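PDB 5MU5: DUF115 domain-containing protein from Magnetospirillum magneticum AMB-1, which probably acts as a flagellin glycosyltransferase of the Maf family and is involved in the formation of bacterial flagella. Local coordinates for residues Leu20-Pro24 against Thr172-Asn176; Ser108-Phe112 against Arg617-Phe621; Leu129-Leu135 against Ser160-Trp166. The contacts are given in a common frame with arbitrary orientation. Residue numbers count along the deposited sequence, not the author numbering.

Interaction 1 of 3, residues Leu20-Pro24 against Thr172-Asn176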
ATOM      1  N   LEU A  20     -15.613  26.930  -9.935  1.00 38.61           N
ATOM      2  CA  LEU A  20     -16.978  26.399  -9.878  1.00 40.55           C
ATOM      3  C   LEU A  20     -17.244  25.353 -10.946  1.00 42.18           C
ATOM      4  O   LEU A  20     -18.042  24.449 -10.742  1.00 43.91           O
ATOM      5  CB  LEU A  20     -17.996  27.513  -9.992  1.00 41.06           C
ATOM      6  CG  LEU A  20     -18.089  28.388  -8.745  1.00 41.21           C
ATOM      7  CD1 LEU A  20     -18.790  29.708  -9.052  1.00 42.89           C
ATOM      8  CD2 LEU A  20     -18.802  27.639  -7.641  1.00 40.65           C
ATOM      9  N   GLU A  21     -16.558  25.479 -12.072  1.00 43.29           N
ATOM     10  CA  GLU A  21     -16.693  24.549 -13.177  1.00 44.50           C
ATOM     11  C   GLU A  21     -15.836  23.279 -13.005  1.00 44.08           C
ATOM     12  O   GLU A  21     -16.302  22.168 -13.218  1.00 42.48           O
ATOM     13  CB  GLU A  21     -16.282  25.261 -14.477  1.00 45.79           C
ATOM     14  CG  GLU A  21     -16.389  24.403 -15.731  1.00 47.92           C
ATOM     15  CD  GLU A  21     -15.863  25.098 -16.973  1.00 51.14           C
ATOM     16  OE1 GLU A  21     -15.518  26.297 -16.920  1.00 50.31           O
ATOM     17  OE2 GLU A  21     -15.820  24.435 -18.022  1.00 55.27           O
ATOM     18  N   LEU A  22     -14.578  23.455 -12.629  1.00 45.25           N
ATOM     19  CA  LEU A  22     -13.614  22.360 -12.631  1.00 45.29           C
ATOM     20  C   LEU A  22     -13.188  21.820 -11.273  1.00 44.49           C
ATOM     21  O   LEU A  22     -12.535  20.785 -11.231  1.00 43.80           O
ATOM     22  CB  LEU A  22     -12.382  22.808 -13.414  1.00 46.20           C
ATOM     23  CG  LEU A  22     -12.701  23.066 -14.895  1.00 47.19           C
ATOM     24  CD1 LEU A  22     -11.781  24.122 -15.503  1.00 46.88           C
ATOM     25  CD2 LEU A  22     -12.634  21.759 -15.670  1.00 47.05           C
ATOM     26  N   MET A  23     -13.523  22.521 -10.184  1.00 43.85           N
ATOM     27  CA  MET A  23     -13.263  22.043  -8.812  1.00 44.73           C
ATOM     28  C   MET A  23     -14.408  22.527  -7.917  1.00 44.53           C
ATOM     29  O   MET A  23     -14.196  23.320  -6.987  1.00 43.70           O
ATOM     30  CB  MET A  23     -11.908  22.557  -8.318  1.00 46.25           C
ATOM     31  CG  MET A  23     -11.351  21.754  -7.168  1.00 48.98           C
ATOM     32  SD  MET A  23      -9.841  22.468  -6.481  1.00 52.94           S
ATOM     33  CE  MET A  23      -8.631  21.914  -7.660  1.00 51.53           C
ATOM     34  N   PRO A  24     -15.629  22.030  -8.188  1.00 45.67           N
ATOM     35  CA  PRO A  24     -16.850  22.716  -7.703  1.00 47.39           C
ATOM     36  C   PRO A  24     -16.936  22.963  -6.201  1.00 45.99           C
ATOM     37  O   PRO A  24     -17.286  24.081  -5.779  1.00 45.01           O
ATOM     38  CB  PRO A  24     -18.011  21.831  -8.208  1.00 46.11           C
ATOM     39  CG  PRO A  24     -17.417  20.933  -9.224  1.00 47.89           C
ATOM     40  CD  PRO A  24     -15.942  20.799  -8.939  1.00 46.13           C
ATOM     41  N   THR A 172      -6.495  21.407 -16.392  1.00 43.99           N
ATOM     42  CA  THR A 172      -5.834  20.077 -16.349  1.00 43.32           C
ATOM     43  C   THR A 172      -6.653  19.002 -15.637  1.00 43.60           C
ATOM     44  O   THR A 172      -6.373  17.809 -15.789  1.00 49.99           O
ATOM     45  CB  THR A 172      -4.450  20.142 -15.668  1.00 43.82           C
ATOM     46  OG1 THR A 172      -4.572  20.617 -14.319  1.00 42.85           O
ATOM     47  CG2 THR A 172      -3.503  21.078 -16.435  1.00 42.78           C
ATOM     48  N   ARG A 173      -7.648  19.413 -14.852  1.00 41.56           N
ATOM     49  CA  ARG A 173      -8.558  18.481 -14.185  1.00 41.66           C
ATOM     50  C   ARG A 173      -9.669  17.983 -15.070  1.00 42.97           C
ATOM     51  O   ARG A 173     -10.366  17.053 -14.682  1.00 43.76           O
ATOM     52  CB  ARG A 173      -9.227  19.146 -12.984  1.00 44.44           C
ATOM     53  CG  ARG A 173      -8.266  19.429 -11.860  1.00 45.21           C
ATOM     54  CD  ARG A 173      -8.938  20.249 -10.801  1.00 47.33           C
ATOM     55  NE  ARG A 173     -10.088  19.554 -10.247  1.00 51.74           N
ATOM     56  CZ  ARG A 173     -10.047  18.725  -9.217  1.00 50.91           C
ATOM     57  NH1 ARG A 173      -8.907  18.454  -8.605  1.00 52.85           N
ATOM     58  NH2 ARG A 173     -11.160  18.168  -8.794  1.00 54.68           N
ATOM     59  N   ARG A 174      -9.868  18.600 -16.237  1.00 43.78           N
ATOM     60  CA  ARG A 174     -10.975  18.217 -17.090  1.00 46.96           C
ATOM     61  C   ARG A 174     -11.032  16.718 -17.380  1.00 50.66           C
ATOM     62  O   ARG A 174     -12.041  16.092 -17.116  1.00 53.54           O
ATOM     63  CB  ARG A 174     -10.959  18.982 -18.403  1.00 48.49           C
ATOM     64  CG  ARG A 174     -12.214  18.730 -19.222  1.00 48.19           C
ATOM     65  CD  ARG A 174     -12.283  19.629 -20.446  1.00 48.54           C
ATOM     66  NE  ARG A 174     -12.400  21.037 -20.076  1.00 47.50           N
ATOM     67  CZ  ARG A 174     -13.516  21.614 -19.617  1.00 47.50           C
ATOM     68  NH1 ARG A 174     -14.637  20.917 -19.453  1.00 47.09           N
ATOM     69  NH2 ARG A 174     -13.514  22.901 -19.315  1.00 45.59           N
ATOM     70  N   GLU A 175      -9.972  16.150 -17.938  1.00 55.01           N
ATOM     71  CA  GLU A 175      -9.948  14.703 -18.258  1.00 58.64           C
ATOM     72  C   GLU A 175      -9.595  13.869 -17.040  1.00 56.49           C
ATOM     73  O   GLU A 175     -10.064  12.761 -16.906  1.00 60.70           O
ATOM     74  CB  GLU A 175      -8.938  14.392 -19.362  1.00 60.67           C
ATOM     75  CG  GLU A 175      -9.078  15.272 -20.590  1.00 67.55           C
ATOM     76  CD  GLU A 175     -10.493  15.283 -21.135  1.00 76.81           C
ATOM     77  OE1 GLU A 175     -11.127  14.201 -21.131  1.00 84.77           O
ATOM     78  OE2 GLU A 175     -10.969  16.362 -21.571  1.00 82.54           O
ATOM     79  N   ASN A 176      -8.792  14.427 -16.143  1.00 53.83           N
ATOM     80  CA  ASN A 176      -8.332  13.708 -14.965  1.00 49.83           C
ATOM     81  C   ASN A 176      -8.184  14.654 -13.763  1.00 46.02           C
ATOM     82  O   ASN A 176      -7.172  15.345 -13.623  1.00 45.44           O
ATOM     83  CB  ASN A 176      -7.002  13.040 -15.283  1.00 49.23           C
ATOM     84  CG  ASN A 176      -6.518  12.152 -14.157  1.00 51.09           C
ATOM     85  OD1 ASN A 176      -7.093  12.140 -13.059  1.00 53.17           O
ATOM     86  ND2 ASN A 176      -5.445  11.415 -14.413  1.00 50.05           N
TER
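Two arginines in successive positions, Arg173 and Arg174, reach the C-terminal end of helix 9-22 with different rotamers. Arg173 points its CA-CB bond toward the helix end and runs m, t, p, which brings its NE 2.9 Å from Leu22 O; the N-H...O angle of 155° supports a hydrogen bond to a carbonyl in the last helical turn. Arg174, running t, t, m, starts sideways, yet its NH2 reaches Glu21 OE2 at 3.1 Å and 169°, a salt bridge with a nearly linear hydrogen bond. Glu21 is extended (t, t) to meet it. Both carry further charge partners: Glu21 OE1 pairs with Arg167, and Arg174 NE with Glu171. An apolar group lies over one face of each guanidinium: Leu22 CD2 is 3.9 Å from Arg174 NH2, and Met23 CE, over the Arg173 guanidinium, 3.6 Å from Arg173 CD. Met23, at phi/psi -146/65, leaves the helical conformation and takes the N-cap position of helix 24-32, so the contact marks the break between two consecutive helices. Beyond the segments, Leu22 rests on Arg167, Leu170 and Glu171 of helix 166-171, and Met23 packs on Leu170 and on Leu180 and Ile182 of strand 180-183, an outermost strand of the four-stranded parallel sheet.

Interaction 2 of 3, residues Ser108-Phe112 against Arg617-Phe621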
ATOM      1  N   SER A 108      26.562   2.201 -26.859  1.00 46.19           N
ATOM      2  CA  SER A 108      26.446   3.203 -27.915  1.00 47.34           C
ATOM      3  C   SER A 108      27.143   4.520 -27.590  1.00 47.13           C
ATOM      4  O   SER A 108      27.135   5.431 -28.410  1.00 46.33           O
ATOM      5  CB  SER A 108      24.974   3.458 -28.280  1.00 47.11           C
ATOM      6  OG  SER A 108      24.324   4.242 -27.300  1.00 47.91           O
ATOM      7  N   GLY A 109      27.754   4.624 -26.416  1.00 46.70           N
ATOM      8  CA  GLY A 109      28.516   5.820 -26.080  1.00 48.38           C
ATOM      9  C   GLY A 109      27.790   6.789 -25.168  1.00 48.04           C
ATOM     10  O   GLY A 109      28.308   7.855 -24.844  1.00 49.07           O
ATOM     11  N   LEU A 110      26.596   6.412 -24.737  1.00 47.36           N
ATOM     12  CA  LEU A 110      25.836   7.227 -23.821  1.00 45.88           C
ATOM     13  C   LEU A 110      26.289   6.913 -22.407  1.00 47.07           C
ATOM     14  O   LEU A 110      26.765   5.805 -22.125  1.00 44.72           O
ATOM     15  CB  LEU A 110      24.344   6.930 -23.953  1.00 43.69           C
ATOM     16  CG  LEU A 110      23.777   7.031 -25.362  1.00 44.01           C
ATOM     17  CD1 LEU A 110      22.297   6.665 -25.322  1.00 44.06           C
ATOM     18  CD2 LEU A 110      23.970   8.413 -25.945  1.00 43.63           C
ATOM     19  N   SER A 111      26.157   7.902 -21.528  1.00 46.30           N
ATOM     20  CA  SER A 111      26.377   7.696 -20.105  1.00 48.22           C
ATOM     21  C   SER A 111      25.265   8.407 -19.329  1.00 46.27           C
ATOM     22  O   SER A 111      24.356   8.998 -19.918  1.00 45.01           O
ATOM     23  CB  SER A 111      27.742   8.208 -19.696  1.00 51.02           C
ATOM     24  OG  SER A 111      27.807   9.588 -19.968  1.00 55.12           O
ATOM     25  N   PHE A 112      25.338   8.340 -18.009  1.00 47.00           N
ATOM     26  CA  PHE A 112      24.261   8.832 -17.164  1.00 45.54           C
ATOM     27  C   PHE A 112      24.784   9.741 -16.076  1.00 47.04           C
ATOM     28  O   PHE A 112      25.660   9.368 -15.337  1.00 48.84           O
ATOM     29  CB  PHE A 112      23.514   7.644 -16.577  1.00 44.13           C
ATOM     30  CG  PHE A 112      22.863   6.794 -17.628  1.00 44.82           C
ATOM     31  CD1 PHE A 112      21.647   7.173 -18.182  1.00 43.36           C
ATOM     32  CD2 PHE A 112      23.500   5.678 -18.129  1.00 45.76           C
ATOM     33  CE1 PHE A 112      21.055   6.430 -19.183  1.00 44.35           C
ATOM     34  CE2 PHE A 112      22.904   4.921 -19.129  1.00 47.27           C
ATOM     35  CZ  PHE A 112      21.683   5.302 -19.657  1.00 45.66           C
ATOM     36  N   ARG A 617      21.608  13.341 -27.893  1.00 53.88           N
ATOM     37  CA  ARG A 617      21.378  11.960 -28.307  1.00 54.29           C
ATOM     38  C   ARG A 617      20.284  11.292 -27.445  1.00 52.26           C
ATOM     39  O   ARG A 617      20.129  10.075 -27.463  1.00 51.06           O
ATOM     40  CB  ARG A 617      22.686  11.162 -28.240  1.00 54.06           C
ATOM     41  CG  ARG A 617      23.730  11.613 -29.267  1.00 55.59           C
ATOM     42  CD  ARG A 617      25.028  10.804 -29.192  1.00 55.00           C
ATOM     43  NE  ARG A 617      24.797   9.401 -29.526  1.00 54.91           N
ATOM     44  CZ  ARG A 617      25.596   8.383 -29.200  1.00 53.80           C
ATOM     45  NH1 ARG A 617      26.721   8.569 -28.545  1.00 54.49           N
ATOM     46  NH2 ARG A 617      25.258   7.152 -29.543  1.00 55.08           N
ATOM     47  N   LYS A 618      19.528  12.089 -26.697  1.00 49.74           N
ATOM     48  CA  LYS A 618      18.455  11.563 -25.842  1.00 49.06           C
ATOM     49  C   LYS A 618      17.438  10.705 -26.622  1.00 45.00           C
ATOM     50  O   LYS A 618      16.999   9.671 -26.114  1.00 46.27           O
ATOM     51  CB  LYS A 618      17.739  12.716 -25.117  1.00 50.66           C
ATOM     52  CG  LYS A 618      16.690  12.286 -24.105  1.00 54.17           C
ATOM     53  CD  LYS A 618      16.100  13.492 -23.384  1.00 59.58           C
ATOM     54  CE  LYS A 618      14.900  13.073 -22.563  1.00 68.51           C
ATOM     55  NZ  LYS A 618      14.226  14.211 -21.885  1.00 74.75           N
ATOM     56  N   ALA A 619      17.086  11.122 -27.839  1.00 42.04           N
ATOM     57  CA  ALA A 619      16.132  10.384 -28.693  1.00 41.66           C
ATOM     58  C   ALA A 619      16.570   8.950 -28.970  1.00 42.62           C
ATOM     59  O   ALA A 619      15.718   8.064 -29.101  1.00 43.21           O
ATOM     60  CB  ALA A 619      15.883  11.120 -30.009  1.00 40.92           C
ATOM     61  N   GLU A 620      17.882   8.722 -29.051  1.00 43.02           N
ATOM     62  CA  GLU A 620      18.417   7.378 -29.255  1.00 44.32           C
ATOM     63  C   GLU A 620      18.082   6.521 -28.060  1.00 43.07           C
ATOM     64  O   GLU A 620      17.753   5.354 -28.214  1.00 45.70           O
ATOM     65  CB  GLU A 620      19.928   7.386 -29.438  1.00 46.78           C
ATOM     66  CG  GLU A 620      20.422   8.106 -30.681  1.00 51.30           C
ATOM     67  CD  GLU A 620      21.945   8.231 -30.729  1.00 55.42           C
ATOM     68  OE1 GLU A 620      22.645   7.340 -30.213  1.00 56.44           O
ATOM     69  OE2 GLU A 620      22.457   9.210 -31.309  1.00 61.10           O
ATOM     70  N   PHE A 621      18.159   7.095 -26.865  1.00 41.31           N
ATOM     71  CA  PHE A 621      17.841   6.336 -25.662  1.00 41.47           C
ATOM     72  C   PHE A 621      16.359   6.065 -25.577  1.00 42.08           C
ATOM     73  O   PHE A 621      15.951   4.996 -25.145  1.00 41.96           O
ATOM     74  CB  PHE A 621      18.324   7.037 -24.408  1.00 41.35           C
ATOM     75  CG  PHE A 621      18.256   6.180 -23.171  1.00 40.72           C
ATOM     76  CD1 PHE A 621      18.803   4.917 -23.155  1.00 40.66           C
ATOM     77  CD2 PHE A 621      17.674   6.661 -22.015  1.00 40.42           C
ATOM     78  CE1 PHE A 621      18.749   4.134 -22.016  1.00 41.77           C
ATOM     79  CE2 PHE A 621      17.623   5.888 -20.872  1.00 39.81           C
ATOM     80  CZ  PHE A 621      18.151   4.617 -20.877  1.00 40.42           C
TER
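Gly109 ends helix 92-107 in a Schellman motif: its phi/psi of 101/3 goes with two bonds back into the last turn, and a CB here would be jammed against the preceding carbonyl and lie 3.2 Å from Arg617 NH1. The chain then extends into strand 111-112. Opposite, Arg617 holds the N-cap position of helix 618-646. The backbones stay well apart, with CA atoms 7.9 Å distant for Leu110 and Arg617 and 9.1 Å for Ser108 and Glu620, so side chains must span the gap. Arg617 does so: Ser108 O accepts hydrogen bonds from Arg617 NH2 (2.8 Å, 159°) and Arg617 NH1 (3.2 Å, 137°). Strand 111-112 pairs antiparallel with strand 612-613, including backbone bonds between Ser111 and Thr613, so a two-stranded sheet and this contact together join the Maf N-terminal domain to the C-terminal helical bundle domain. The guanidinium is held by a salt bridge to Glu620, with Arg617 NH2 2.7 Å from Glu620 OE1 and Arg617 NE 2.9 Å from Glu620 OE2, while Leu110 CD2 covers one face, 3.6 Å from Arg617 CZ. Leu110 CD1 also touches Phe621 CB at 4.1 Å. Phe112 directs its ring edge at the face of Phe621 in a T-shaped pair, centroids 5.3 Å apart and planes at 65°. Ala105 of helix 92-107 and Val612 touch both phenylalanines, and Tyr608 makes another edge-to-face pair with Phe112.

Interaction 3 of 3, residues Leu129-Leu135 against Ser160-Trp166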
ATOM      1  N   LEU A 129       1.003  28.482  -0.948  1.00 42.47           N
ATOM      2  CA  LEU A 129       0.636  29.162  -2.175  1.00 42.67           C
ATOM      3  C   LEU A 129       0.946  30.637  -2.005  1.00 43.59           C
ATOM      4  O   LEU A 129       1.587  31.243  -2.858  1.00 41.47           O
ATOM      5  CB  LEU A 129      -0.853  28.974  -2.473  1.00 42.19           C
ATOM      6  CG  LEU A 129      -1.436  29.727  -3.672  1.00 42.17           C
ATOM      7  CD1 LEU A 129      -0.881  29.182  -4.970  1.00 40.92           C
ATOM      8  CD2 LEU A 129      -2.938  29.602  -3.665  1.00 43.75           C
ATOM      9  N   GLY A 130       0.495  31.211  -0.892  1.00 43.54           N
ATOM     10  CA  GLY A 130       0.596  32.637  -0.719  1.00 45.76           C
ATOM     11  C   GLY A 130      -0.294  33.221  -1.796  1.00 45.34           C
ATOM     12  O   GLY A 130      -1.394  32.708  -2.015  1.00 43.97           O
ATOM     13  N   LEU A 131       0.198  34.252  -2.487  1.00 42.51           N
ATOM     14  CA  LEU A 131      -0.518  34.831  -3.607  1.00 41.80           C
ATOM     15  C   LEU A 131      -0.133  34.201  -4.928  1.00 41.19           C
ATOM     16  O   LEU A 131      -0.602  34.622  -5.973  1.00 42.12           O
ATOM     17  CB  LEU A 131      -0.350  36.352  -3.639  1.00 43.82           C
ATOM     18  CG  LEU A 131      -1.074  37.056  -2.477  1.00 43.47           C
ATOM     19  CD1 LEU A 131      -0.868  38.561  -2.531  1.00 46.26           C
ATOM     20  CD2 LEU A 131      -2.564  36.747  -2.475  1.00 43.80           C
ATOM     21  N   GLY A 132       0.709  33.176  -4.888  1.00 41.48           N
ATOM     22  CA  GLY A 132       1.017  32.406  -6.084  1.00 40.93           C
ATOM     23  C   GLY A 132       1.947  33.033  -7.089  1.00 43.11           C
ATOM     24  O   GLY A 132       2.023  32.576  -8.223  1.00 43.86           O
ATOM     25  N   TYR A 133       2.672  34.070  -6.688  1.00 45.84           N
ATOM     26  CA  TYR A 133       3.662  34.700  -7.566  1.00 47.44           C
ATOM     27  C   TYR A 133       4.701  33.687  -8.122  1.00 49.49           C
ATOM     28  O   TYR A 133       5.180  33.833  -9.239  1.00 55.38           O
ATOM     29  CB  TYR A 133       4.385  35.825  -6.821  1.00 47.74           C
ATOM     30  CG  TYR A 133       3.508  37.003  -6.437  1.00 48.39           C
ATOM     31  CD1 TYR A 133       2.725  37.644  -7.392  1.00 50.25           C
ATOM     32  CD2 TYR A 133       3.495  37.500  -5.136  1.00 47.91           C
ATOM     33  CE1 TYR A 133       1.936  38.730  -7.068  1.00 52.39           C
ATOM     34  CE2 TYR A 133       2.714  38.593  -4.798  1.00 51.12           C
ATOM     35  CZ  TYR A 133       1.929  39.202  -5.775  1.00 53.15           C
ATOM     36  OH  TYR A 133       1.135  40.287  -5.485  1.00 56.46           O
ATOM     37  N   GLN A 134       5.033  32.655  -7.356  1.00 47.55           N
ATOM     38  CA  GLN A 134       5.976  31.632  -7.822  1.00 47.18           C
ATOM     39  C   GLN A 134       5.463  30.762  -8.969  1.00 47.27           C
ATOM     40  O   GLN A 134       6.252  30.328  -9.804  1.00 48.57           O
ATOM     41  CB  GLN A 134       6.440  30.720  -6.656  1.00 47.55           C
ATOM     42  CG  GLN A 134       5.373  29.829  -6.002  1.00 47.69           C
ATOM     43  CD  GLN A 134       4.465  30.560  -5.011  1.00 47.90           C
ATOM     44  OE1 GLN A 134       4.590  31.760  -4.813  1.00 50.77           O
ATOM     45  NE2 GLN A 134       3.551  29.832  -4.394  1.00 50.20           N
ATOM     46  N   LEU A 135       4.153  30.531  -9.030  1.00 48.75           N
ATOM     47  CA  LEU A 135       3.558  29.561  -9.989  1.00 48.81           C
ATOM     48  C   LEU A 135       3.886  29.714 -11.465  1.00 48.17           C
ATOM     49  O   LEU A 135       4.330  28.763 -12.082  1.00 50.87           O
ATOM     50  CB  LEU A 135       2.034  29.472  -9.831  1.00 48.80           C
ATOM     51  CG  LEU A 135       1.529  28.710  -8.620  1.00 48.50           C
ATOM     52  CD1 LEU A 135       0.008  28.734  -8.625  1.00 51.52           C
ATOM     53  CD2 LEU A 135       2.034  27.275  -8.596  1.00 48.93           C
ATOM     54  N   SER A 160      -5.657  34.795  -3.787  1.00 39.45           N
ATOM     55  CA  SER A 160      -4.920  34.386  -5.003  1.00 40.25           C
ATOM     56  C   SER A 160      -5.786  34.485  -6.271  1.00 43.18           C
ATOM     57  O   SER A 160      -5.256  34.474  -7.405  1.00 43.12           O
ATOM     58  CB  SER A 160      -4.377  32.957  -4.890  1.00 39.03           C
ATOM     59  OG  SER A 160      -5.403  32.011  -5.158  1.00 40.36           O
ATOM     60  N   LEU A 161      -7.110  34.558  -6.076  1.00 43.39           N
ATOM     61  CA  LEU A 161      -8.035  34.794  -7.182  1.00 45.48           C
ATOM     62  C   LEU A 161      -7.749  36.128  -7.864  1.00 45.39           C
ATOM     63  O   LEU A 161      -8.064  36.297  -9.034  1.00 45.52           O
ATOM     64  CB  LEU A 161      -9.490  34.786  -6.714  1.00 45.67           C
ATOM     65  CG  LEU A 161     -10.028  33.490  -6.128  1.00 46.67           C
ATOM     66  CD1 LEU A 161     -11.531  33.620  -5.960  1.00 48.87           C
ATOM     67  CD2 LEU A 161      -9.691  32.271  -6.963  1.00 45.75           C
ATOM     68  N   SER A 162      -7.161  37.064  -7.128  1.00 45.55           N
ATOM     69  CA  SER A 162      -6.766  38.339  -7.697  1.00 48.67           C
ATOM     70  C   SER A 162      -5.431  38.304  -8.432  1.00 48.82           C
ATOM     71  O   SER A 162      -5.136  39.209  -9.201  1.00 51.78           O
ATOM     72  CB  SER A 162      -6.691  39.405  -6.599  1.00 47.85           C
ATOM     73  OG  SER A 162      -7.964  39.595  -6.026  1.00 47.56           O
ATOM     74  N   THR A 163      -4.629  37.271  -8.214  1.00 49.22           N
ATOM     75  CA  THR A 163      -3.231  37.287  -8.676  1.00 50.31           C
ATOM     76  C   THR A 163      -2.761  36.141  -9.559  1.00 49.35           C
ATOM     77  O   THR A 163      -1.789  36.299 -10.275  1.00 53.24           O
ATOM     78  CB  THR A 163      -2.257  37.356  -7.474  1.00 49.73           C
ATOM     79  OG1 THR A 163      -2.626  36.390  -6.485  1.00 49.80           O
ATOM     80  CG2 THR A 163      -2.291  38.721  -6.842  1.00 52.53           C
ATOM     81  N   VAL A 164      -3.422  34.995  -9.505  1.00 46.67           N
ATOM     82  CA  VAL A 164      -3.006  33.852 -10.288  1.00 43.31           C
ATOM     83  C   VAL A 164      -3.951  33.656 -11.463  1.00 44.93           C
ATOM     84  O   VAL A 164      -5.135  33.927 -11.351  1.00 45.72           O
ATOM     85  CB  VAL A 164      -3.048  32.601  -9.419  1.00 42.22           C
ATOM     86  CG1 VAL A 164      -2.693  31.364 -10.220  1.00 42.72           C
ATOM     87  CG2 VAL A 164      -2.110  32.767  -8.240  1.00 44.33           C
ATOM     88  N   ASP A 165      -3.425  33.172 -12.581  1.00 45.13           N
ATOM     89  CA  ASP A 165      -4.256  32.777 -13.698  1.00 48.01           C
ATOM     90  C   ASP A 165      -4.612  31.299 -13.476  1.00 46.05           C
ATOM     91  O   ASP A 165      -3.925  30.401 -13.941  1.00 44.28           O
ATOM     92  CB  ASP A 165      -3.524  32.980 -15.029  1.00 50.66           C
ATOM     93  CG  ASP A 165      -4.466  32.914 -16.224  1.00 55.20           C
ATOM     94  OD1 ASP A 165      -5.607  32.423 -16.073  1.00 56.46           O
ATOM     95  OD2 ASP A 165      -4.066  33.356 -17.319  1.00 60.79           O
ATOM     96  N   TRP A 166      -5.700  31.064 -12.755  1.00 44.15           N
ATOM     97  CA  TRP A 166      -6.091  29.723 -12.362  1.00 40.31           C
ATOM     98  C   TRP A 166      -6.693  28.804 -13.423  1.00 39.62           C
ATOM     99  O   TRP A 166      -6.642  27.579 -13.283  1.00 39.25           O
ATOM    100  CB  TRP A 166      -7.086  29.824 -11.223  1.00 40.58           C
ATOM    101  CG  TRP A 166      -6.478  30.025  -9.906  1.00 40.22           C
ATOM    102  CD1 TRP A 166      -6.517  31.154  -9.143  1.00 39.65           C
ATOM    103  CD2 TRP A 166      -5.756  29.054  -9.162  1.00 38.73           C
ATOM    104  NE1 TRP A 166      -5.870  30.937  -7.960  1.00 40.94           N
ATOM    105  CE2 TRP A 166      -5.379  29.657  -7.945  1.00 39.75           C
ATOM    106  CE3 TRP A 166      -5.384  27.727  -9.406  1.00 38.99           C
ATOM    107  CZ2 TRP A 166      -4.643  28.974  -6.957  1.00 39.53           C
ATOM    108  CZ3 TRP A 166      -4.646  27.041  -8.435  1.00 38.15           C
ATOM    109  CH2 TRP A 166      -4.284  27.668  -7.222  1.00 38.20           C
TER
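A glycine-rich type II' beta turn, Leu129 to Gly132, lies between strand 123-127 and helix 134-142 in the first beta-alpha-beta crossover of a parallel sheet with strand order 3-2-1-4, a Rossmann-like topology. Its partner, 160-166, connects helices 154-160 and 166-171. Leu131 and Thr163 are most covered by the contact, followed by Val164. Leu131 O receives the hydrogen bond from Thr163 OG1 at 2.7 Å, and the p rotamer of Thr163 points that hydroxyl at the turn; Leu131 CD2 lies 3.9 Å from Ser160 N. Val164 CG2 approaches Leu131 O to 3.3 Å and Gly132 CA to 3.8 Å. At Gly132 a phi of 76° already favours glycine, and a CB would clash, 2.4 Å from Val164 CG2. Leu135 CD1 reaches the other methyl, Val164 CG1, at 4.1 Å. Glu151 OE1 accepts hydrogen bonds from Leu129 N and Gly130 N. Ser160 OG, also bonded to Leu157 O, accepts a 3.0 Å hydrogen bond from Trp166 NE1, and Leu129 CD2 meets the indole edge 3.8 Å from Trp166 CZ2.

From the N terminus, helix 9-22 opens interaction 1, which closes at residues 172-176, 147 residues later. Within that span residues 108-112 open interaction 2, whose partner 617-621 comes only after interaction 1 has closed, so they cross. Interaction 3, from 129-135 to 160-166, is contained in both larger loops. Interactions 1 and 3 are within the Maf N-terminal domain, their centres 18 Å apart and nearest atoms about 7 Å apart: one ties the N-terminal helices to the approach to strand 180-183, the other joins the turn after strand 123-127 to the connection between helices 154-160 and 166-171. Interaction 2, centred 39 Å from each, links this domain to the helical bundle domain, far along the chain.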